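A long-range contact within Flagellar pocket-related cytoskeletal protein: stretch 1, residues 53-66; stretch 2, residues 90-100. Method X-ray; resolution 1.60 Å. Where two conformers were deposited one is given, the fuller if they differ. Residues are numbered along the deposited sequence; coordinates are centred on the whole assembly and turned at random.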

# COMPACT_ATOMS: atom_id res chain seq x y z
N ASN A 53 14.51 -12.54 -13.64
CA ASN A 53 15.11 -11.56 -14.57
C ASN A 53 14.96 -10.08 -14.17
O ASN A 53 15.14 -9.18 -15.00
N VAL A 54 14.64 -9.83 -12.91
CA VAL A 54 14.47 -8.46 -12.42
C VAL A 54 15.39 -8.27 -11.21
O VAL A 54 15.43 -9.13 -10.33
N PRO A 55 16.16 -7.17 -11.19
CA PRO A 55 17.08 -6.90 -10.09
C PRO A 55 16.31 -6.57 -8.82
O PRO A 55 15.19 -6.04 -8.89
N SER A 56 16.90 -6.87 -7.68
CA SER A 56 16.27 -6.61 -6.39
C SER A 56 16.03 -5.11 -6.19
O SER A 56 16.85 -4.28 -6.56
N HIS A 57 14.89 -4.77 -5.61
CA HIS A 57 14.60 -3.37 -5.35
C HIS A 57 13.51 -3.23 -4.28
O HIS A 57 12.87 -4.21 -3.89
N LYS A 58 13.31 -2.00 -3.80
CA LYS A 58 12.38 -1.74 -2.71
C LYS A 58 11.20 -0.99 -3.26
O LYS A 58 11.26 -0.43 -4.36
N PHE A 59 10.11 -0.95 -2.49
CA PHE A 59 8.98 -0.10 -2.84
C PHE A 59 9.22 1.29 -2.25
O PHE A 59 9.59 1.42 -1.08
N HIS A 60 9.05 2.33 -3.07
CA HIS A 60 9.19 3.70 -2.59
C HIS A 60 7.89 4.46 -2.82
O HIS A 60 7.47 4.64 -3.96
N SER A 61 7.27 4.92 -1.74
CA SER A 61 6.01 5.66 -1.83
C SER A 61 6.25 7.10 -2.29
O SER A 61 7.16 7.77 -1.80
N SER A 62 5.44 7.57 -3.23
CA SER A 62 5.57 8.95 -3.73
C SER A 62 4.35 9.82 -3.45
O SER A 62 4.48 11.04 -3.30
N LYS A 63 3.17 9.20 -3.41
CA LYS A 63 1.91 9.87 -3.09
C LYS A 63 0.98 8.81 -2.55
O LYS A 63 0.94 7.69 -3.08
N ILE A 64 0.23 9.14 -1.50
CA ILE A 64 -0.76 8.23 -0.97
C ILE A 64 -2.11 8.91 -1.12
O ILE A 64 -2.26 10.07 -0.74
N LYS A 65 -3.07 8.20 -1.70
CA LYS A 65 -4.46 8.68 -1.71
C LYS A 65 -5.36 7.80 -0.87
O LYS A 65 -5.11 6.61 -0.70
N MET A 66 -6.44 8.39 -0.35
CA MET A 66 -7.45 7.66 0.41
C MET A 66 -8.76 7.78 -0.33
O MET A 66 -9.09 8.86 -0.85
N TYR A 90 -4.48 3.99 -1.64
CA TYR A 90 -3.68 3.53 -2.76
C TYR A 90 -2.35 4.27 -2.74
O TYR A 90 -2.31 5.48 -2.56
N VAL A 91 -1.25 3.55 -2.94
CA VAL A 91 0.06 4.17 -2.83
C VAL A 91 0.78 4.15 -4.17
O VAL A 91 0.95 3.08 -4.78
N PHE A 92 1.18 5.34 -4.65
CA PHE A 92 1.95 5.44 -5.89
C PHE A 92 3.44 5.33 -5.59
O PHE A 92 3.89 5.53 -4.44
N GLN A 93 4.21 5.00 -6.63
CA GLN A 93 5.67 5.11 -6.61
C GLN A 93 6.15 6.11 -7.66
O GLN A 93 5.42 6.40 -8.62
N PRO A 94 7.39 6.61 -7.52
CA PRO A 94 7.91 7.44 -8.62
C PRO A 94 8.03 6.56 -9.86
O PRO A 94 8.09 5.34 -9.70
N PRO A 95 8.03 7.15 -11.07
CA PRO A 95 8.17 6.35 -12.30
C PRO A 95 9.35 5.37 -12.26
O PRO A 95 10.44 5.72 -11.82
N ASN A 96 9.11 4.13 -12.70
CA ASN A 96 10.11 3.07 -12.63
C ASN A 96 9.80 2.02 -13.69
O ASN A 96 8.70 2.02 -14.26
N GLU A 97 10.73 1.09 -13.89
CA GLU A 97 10.67 0.11 -14.99
C GLU A 97 9.69 -1.04 -14.81
O GLU A 97 9.29 -1.69 -15.78
N TRP A 98 9.34 -1.35 -13.56
CA TRP A 98 8.69 -2.62 -13.28
C TRP A 98 7.25 -2.51 -12.84
O TRP A 98 6.49 -3.46 -13.02
N HIS A 99 6.89 -1.37 -12.27
CA HIS A 99 5.57 -1.22 -11.66
C HIS A 99 4.83 -0.04 -12.24
O HIS A 99 5.22 1.11 -12.01
N LYS A 100 3.78 -0.32 -12.99
CA LYS A 100 2.99 0.76 -13.58
C LYS A 100 1.54 0.67 -13.15
O LYS A 100 1.03 -0.41 -12.82

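Two imidazoles meet nitrogen to nitrogen across this contact: His-57 NE2 and His-99 NE2 lie 2.8 Å apart in a nearly straight hydrogen bond for which either could be the donor. The rings touch rim to rim, with planes at 49°. His-57 (chi1 p, 61°) points toward the other stretch, its ND1 donating to Pro-55 O at 2.9 Å, while His-99 (chi1 m) reaches in from the opposing loop, its ND1 bonded elsewhere in the structure.

The same His-57 ring stacks face-to-face on the six-membered ring of Trp-98 (chi1 m, chi2 -67°), centroids 4.2 Å apart and planes at 21°. Val-54 (chi1 t) sets its CG1 over the five-membered ring of Trp-98, 3.9 Å from the centroid and 10° off the normal, so both parts of the indole are covered; Pro-55 CD adds a contact of 3.7 Å to Trp-98 CZ2. The loop carrying Trp-98 is braced by Asn-96 (chi1 p), whose OD1 accepts from Trp-98 N at 3.1 Å and His-99 N at 2.8 Å, while its ND2 donates to Pro-94 O at 2.9 Å.

Midway, Gln-93 (m, t, chi3 82°) starts away from stretch 1, but its end comes nearer. Gln-93 CG lies over the face of the Phe-59 ring, 3.7 Å from the centroid, and its OE1 accepts from His-60 N at 3.0 Å. Water 1 donates to Gln-93 OE1 at 2.5 Å and to Lys-58 O at 2.8 Å, linking two acceptors. Phe-59 (chi1 t) is buried; at its edge, Phe-59 CE1 meets Val-91 CG1 at 3.6 Å. Val-91 CG1 also packs 3.6 Å from Ser-61 CB and 4.0 Å from Ile-64 CG1, making Val-91 (chi1 t) the apolar hub on the face it shares with Ile-64 (m, t).

Ser-62 (chi1 p) points toward stretch 2, its CB 3.7 Å from Pro-94 CD, and its backbone N donates to Phe-92 O at 2.8 Å. Beyond it the strands run antiparallel: Lys-65 N donates to Tyr-90 O at 3.0 Å and Tyr-90 N to Lys-65 O at 2.9 Å. On the sheet face opposite Val-91, Phe-92 (chi1 m) receives the aliphatic part of Lys-65 (m, t, t, t), with Lys-65 CE 4.1 Å from Phe-92 CE2, and Lys-63 CB, 4.2 Å from Phe-92 CD2. Lys-63 (t, t, m, m) and Tyr-90 (chi1 t) share this face, but their ends lead away to partners elsewhere in the structure.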

# COMPACT_ATOMS: atom_id res chain seq x y z
CB ASN A 53 14.59 -11.79 -15.99
CG ASN A 53 13.11 -12.12 -16.03
OD1 ASN A 53 12.53 -12.56 -15.04
ND2 ASN A 53 12.49 -11.94 -17.20
CB VAL A 54 13.00 -8.19 -12.02
CG1 VAL A 54 12.87 -6.94 -11.14
CG2 VAL A 54 12.13 -8.05 -13.27
CB PRO A 55 17.83 -5.64 -10.55
CG PRO A 55 17.52 -5.49 -12.01
CD PRO A 55 16.18 -6.10 -12.20
CB SER A 56 17.16 -7.16 -5.27
OG SER A 56 17.39 -8.55 -5.44
CB HIS A 57 14.19 -2.66 -6.64
CG HIS A 57 12.96 -3.23 -7.28
ND1 HIS A 57 13.00 -4.32 -8.12
CD2 HIS A 57 11.66 -2.84 -7.23
CE1 HIS A 57 11.78 -4.60 -8.55
NE2 HIS A 57 10.95 -3.71 -8.02
CB LYS A 58 13.05 -0.89 -1.62
CG LYS A 58 14.25 -1.54 -0.95
CD LYS A 58 13.86 -2.78 -0.17
CE LYS A 58 15.06 -3.33 0.61
NZ LYS A 58 14.64 -4.35 1.62
CB PHE A 59 7.70 -0.71 -2.26
CG PHE A 59 6.44 0.06 -2.59
CD1 PHE A 59 6.07 1.18 -1.86
CD2 PHE A 59 5.62 -0.36 -3.64
CE1 PHE A 59 4.91 1.88 -2.18
CE2 PHE A 59 4.45 0.32 -3.94
CZ PHE A 59 4.10 1.45 -3.22
CB HIS A 60 10.32 4.40 -3.33
CG HIS A 60 11.64 3.70 -3.20
ND1 HIS A 60 12.37 3.71 -2.04
CD2 HIS A 60 12.36 2.98 -4.09
CE1 HIS A 60 13.49 3.03 -2.22
NE2 HIS A 60 13.51 2.57 -3.46
CB SER A 61 5.35 5.68 -0.47
OG SER A 61 6.09 6.50 0.41
CB SER A 62 5.87 8.96 -5.24
OG SER A 62 4.85 8.31 -5.98
CB LYS A 63 1.23 10.49 -4.31
CG LYS A 63 -0.14 11.09 -3.96
CD LYS A 63 -0.91 11.61 -5.17
CE LYS A 63 -0.24 12.84 -5.77
NZ LYS A 63 -0.33 14.06 -4.91
CB ILE A 64 -0.51 7.92 0.52
CG1 ILE A 64 0.83 7.18 0.68
CG2 ILE A 64 -1.62 7.04 1.07
CD1 ILE A 64 1.18 6.85 2.12
CB LYS A 65 -4.99 8.72 -3.14
CG LYS A 65 -4.28 9.73 -4.02
CD LYS A 65 -5.05 9.93 -5.31
CE LYS A 65 -4.33 10.90 -6.21
NZ LYS A 65 -5.15 11.09 -7.44
CB MET A 66 -7.61 8.31 1.80
CG MET A 66 -8.68 7.62 2.72
SD MET A 66 -8.92 8.45 4.36
CE MET A 66 -9.77 9.92 3.83
CB TYR A 90 -4.38 3.80 -4.08
CG TYR A 90 -3.60 3.30 -5.28
CD1 TYR A 90 -3.71 1.98 -5.70
CD2 TYR A 90 -2.75 4.14 -5.97
CE1 TYR A 90 -3.00 1.51 -6.80
CE2 TYR A 90 -2.04 3.68 -7.07
CZ TYR A 90 -2.18 2.38 -7.48
OH TYR A 90 -1.44 1.95 -8.57
CB VAL A 91 0.91 3.46 -1.76
CG1 VAL A 91 2.24 4.21 -1.56
CG2 VAL A 91 0.15 3.38 -0.47
CB PHE A 92 1.72 6.80 -6.57
CG PHE A 92 0.32 6.97 -7.12
CD1 PHE A 92 0.06 6.75 -8.46
CD2 PHE A 92 -0.72 7.37 -6.28
CE1 PHE A 92 -1.22 6.90 -8.96
CE2 PHE A 92 -2.01 7.53 -6.79
CZ PHE A 92 -2.26 7.30 -8.12
CB GLN A 93 6.31 3.76 -6.94
CG GLN A 93 5.98 2.62 -5.98
CD GLN A 93 6.88 1.41 -6.22
OE1 GLN A 93 8.02 1.36 -5.75
NE2 GLN A 93 6.36 0.43 -6.97
CB PRO A 94 9.32 7.82 -8.15
CG PRO A 94 9.29 7.64 -6.66
CD PRO A 94 8.34 6.51 -6.40
CB PRO A 95 8.41 7.42 -13.37
CG PRO A 95 7.65 8.62 -12.87
CD PRO A 95 7.81 8.58 -11.35
CB ASN A 96 10.10 2.44 -11.24
CG ASN A 96 8.79 1.75 -10.94
OD1 ASN A 96 8.64 0.55 -11.21
ND2 ASN A 96 7.83 2.50 -10.40
CB GLU A 97 12.05 -0.55 -15.18
CG GLU A 97 13.25 0.38 -15.28
CD GLU A 97 14.57 -0.40 -15.29
OE1 GLU A 97 14.68 -1.40 -16.05
OE2 GLU A 97 15.49 -0.03 -14.53
CB TRP A 98 9.48 -3.40 -12.24
CG TRP A 98 10.90 -3.53 -12.62
CD1 TRP A 98 11.40 -4.24 -13.67
CD2 TRP A 98 12.02 -2.90 -11.99
NE1 TRP A 98 12.76 -4.10 -13.73
CE2 TRP A 98 13.17 -3.28 -12.70
CE3 TRP A 98 12.16 -2.05 -10.89
CZ2 TRP A 98 14.45 -2.86 -12.34
CZ3 TRP A 98 13.42 -1.63 -10.53
CH2 TRP A 98 14.55 -2.03 -11.25
CB HIS A 99 5.71 -1.07 -10.14
CG HIS A 99 6.62 -2.10 -9.53
ND1 HIS A 99 6.26 -3.42 -9.41
CD2 HIS A 99 7.88 -2.00 -9.04
CE1 HIS A 99 7.27 -4.10 -8.87
NE2 HIS A 99 8.25 -3.26 -8.63
CB LYS A 100 3.13 0.78 -15.11
CG LYS A 100 3.30 -0.58 -15.77
CD LYS A 100 4.76 -0.90 -16.03
CE LYS A 100 4.90 -2.11 -16.97
NZ LYS A 100 6.29 -2.67 -17.01
O HOH W 1 10.03 0.26 -6.81